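Predicted protease of the collagenase family (Methanopyrus kandleri, PDB 5D88) is a zinc-binding TIM-barrel protein of the U32 family that probably acts as a peptidase. Local coordinates at residues 83-88 against 140-145. Sequence-based numbering, arbitrary orientation.
With ZN (zinc ion), chain B; ACT (acetate ion), chain C.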
loop_
_atom_site.group_PDB
_atom_site.type_symbol
_atom_site.label_atom_id
_atom_site.label_comp_id
_atom_site.label_asym_id
_atom_site.label_seq_id
_atom_site.Cartn_x
_atom_site.Cartn_y
_atom_site.Cartn_z
ATOM N N LEU A 83 17.732 6.698 2.711
ATOM C CA LEU A 83 16.408 6.102 2.852
ATOM C C LEU A 83 15.408 6.987 2.123
ATOM O O LEU A 83 15.138 8.121 2.542
ATOM C CB LEU A 83 16.041 5.939 4.327
ATOM C CG LEU A 83 14.687 5.308 4.660
ATOM C CD1 LEU A 83 14.634 3.843 4.188
ATOM C CD2 LEU A 83 14.448 5.385 6.140
ATOM N N MET A 84 14.869 6.458 1.031
ATOM C CA MET A 84 13.923 7.158 0.152
ATOM C C MET A 84 12.845 6.143 -0.215
ATOM O O MET A 84 12.623 5.813 -1.374
ATOM C CB MET A 84 14.615 7.712 -1.095
ATOM C CG MET A 84 13.748 8.690 -1.856
ATOM S SD MET A 84 14.627 9.417 -3.238
ATOM C CE MET A 84 14.853 7.959 -4.192
ATOM N N ASP A 85 12.166 5.611 0.807
ATOM C CA ASP A 85 11.343 4.423 0.629
ATOM C C ASP A 85 9.855 4.727 0.606
ATOM O O ASP A 85 9.053 3.889 1.006
ATOM C CB ASP A 85 11.660 3.366 1.683
ATOM C CG ASP A 85 11.288 3.772 3.094
ATOM O OD1 ASP A 85 11.015 4.937 3.368
ATOM O OD2 ASP A 85 11.282 2.877 3.953
ATOM N N PHE A 86 9.477 5.884 0.077
ATOM C CA PHE A 86 8.073 6.178 -0.148
ATOM C C PHE A 86 7.363 5.031 -0.856
ATOM O O PHE A 86 7.917 4.383 -1.754
ATOM C CB PHE A 86 7.901 7.474 -0.957
ATOM C CG PHE A 86 8.520 7.456 -2.323
ATOM C CD1 PHE A 86 7.833 6.915 -3.395
ATOM C CD2 PHE A 86 9.769 8.025 -2.534
ATOM C CE1 PHE A 86 8.370 6.931 -4.642
ATOM C CE2 PHE A 86 10.327 8.056 -3.793
ATOM C CZ PHE A 86 9.630 7.500 -4.855
ATOM N N THR A 87 6.109 4.800 -0.459
ATOM C CA THR A 87 5.283 3.786 -1.093
ATOM C C THR A 87 4.303 4.371 -2.089
ATOM O O THR A 87 3.582 3.612 -2.757
ATOM C CB THR A 87 4.546 2.967 -0.026
ATOM O OG1 THR A 87 3.851 3.830 0.888
ATOM C CG2 THR A 87 5.555 2.101 0.723
ATOM N N CYS A 88 4.267 5.699 -2.208
ATOM C CA CYS A 88 3.405 6.395 -3.151
ATOM C C CYS A 88 4.037 7.737 -3.481
ATOM O O CYS A 88 4.515 8.433 -2.584
ATOM C CB CYS A 88 1.992 6.610 -2.591
ATOM S SG CYS A 88 0.831 7.199 -3.850
ATOM N N SER A 140 13.384 -1.654 0.658
ATOM C CA SER A 140 12.972 -1.384 2.023
ATOM C C SER A 140 11.968 -2.409 2.522
ATOM O O SER A 140 11.185 -2.967 1.764
ATOM C CB SER A 140 12.326 0.003 2.104
ATOM O OG SER A 140 12.053 0.359 3.460
ATOM N N HIS A 141 11.959 -2.606 3.845
ATOM C CA HIS A 141 10.892 -3.369 4.467
ATOM C C HIS A 141 9.518 -2.758 4.209
ATOM O O HIS A 141 8.519 -3.465 4.321
ATOM C CB HIS A 141 11.158 -3.492 5.972
ATOM C CG HIS A 141 10.854 -2.253 6.736
ATOM N ND1 HIS A 141 11.707 -1.171 6.765
ATOM C CD2 HIS A 141 9.777 -1.909 7.478
ATOM C CE1 HIS A 141 11.156 -0.202 7.467
ATOM N NE2 HIS A 141 9.994 -0.629 7.929
ATOM N N THR A 142 9.429 -1.468 3.846
ATOM C CA THR A 142 8.102 -0.908 3.578
ATOM C C THR A 142 7.485 -1.424 2.281
ATOM O O THR A 142 6.296 -1.185 2.044
ATOM C CB THR A 142 8.154 0.610 3.521
ATOM O OG1 THR A 142 9.038 0.995 2.458
ATOM C CG2 THR A 142 8.635 1.182 4.874
ATOM N N ALA A 143 8.254 -2.124 1.448
ATOM C CA ALA A 143 7.683 -2.793 0.291
ATOM C C ALA A 143 6.985 -4.107 0.647
ATOM O O ALA A 143 6.348 -4.714 -0.228
ATOM C CB ALA A 143 8.771 -3.053 -0.745
ATOM N N ALA A 144 7.131 -4.574 1.886
ATOM C CA ALA A 144 6.398 -5.738 2.403
ATOM C C ALA A 144 6.701 -7.026 1.628
ATOM O O ALA A 144 5.807 -7.824 1.356
ATOM C CB ALA A 144 4.896 -5.473 2.420
ATOM N N VAL A 145 7.973 -7.257 1.313
ATOM C CA VAL A 145 8.376 -8.484 0.633
ATOM C C VAL A 145 8.323 -9.632 1.640
ATOM O O VAL A 145 9.145 -9.713 2.555
ATOM C CB VAL A 145 9.770 -8.361 0.014
ATOM C CG1 VAL A 145 10.183 -9.693 -0.592
ATOM C CG2 VAL A 145 9.786 -7.278 -1.063
HETATM ZN ZN ZN B . -0.413 8.641 -2.614
HETATM C C ACT C . 8.299 1.454 10.255
HETATM O O ACT C . 8.376 0.224 10.016
HETATM O OXT ACT C . 7.723 2.151 9.388
HETATM C CH3 ACT C . 8.838 2.048 11.527
#
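Asp85 aims its side chain at the 140-145 loop. Its CB lies against Ser140 CB at 3.5 Å, and CG sits in the crowded position between the backbone N and the carbonyl carbon (chi1 66°), which turns the carboxylate toward the serine and threonine hydroxyls. At the tip the two oxygens part ways. OD1 accepts from the backbone N of Ala54, while OD2 takes a short bond from Ser140 OG, 2.7 Å long, on its anti lone pair, and is also hydrogen-bonded to Thr55 OG1. Ser140 OG, anti to its own backbone N (chi1 -173°), in turn accepts from Thr142 N at 3.2 Å with an N-H...O angle of 177°, an ST turn that starts the short 3-10 segment. Both loops leave the C-terminal ends of barrel strands, 79-83 and 136-139, so the contact joins two loops at the C-terminal mouth of the TIM barrel, from strands separated by 117-120. Thr142 OG1 lies 3.2 Å from Asp85 O and 3.3 Å from Asp85 OD2; its single proton can serve either one, and which it serves is not settled. An alanine at Ser140 would remove the hydroxyl and would probably loosen both the carboxylate and the 3-10 turn. Two residues on from Asp85, Thr87 CG2 rests 3.6 Å from Thr142 O, while Thr87 OG1 is hydrogen-bonded to Asn205 OD1. The next residue, Cys88, binds zinc through SG at 2.3 Å, with His209 and with Cys88 and His209 of the second subunit completing the site at the dimer interface.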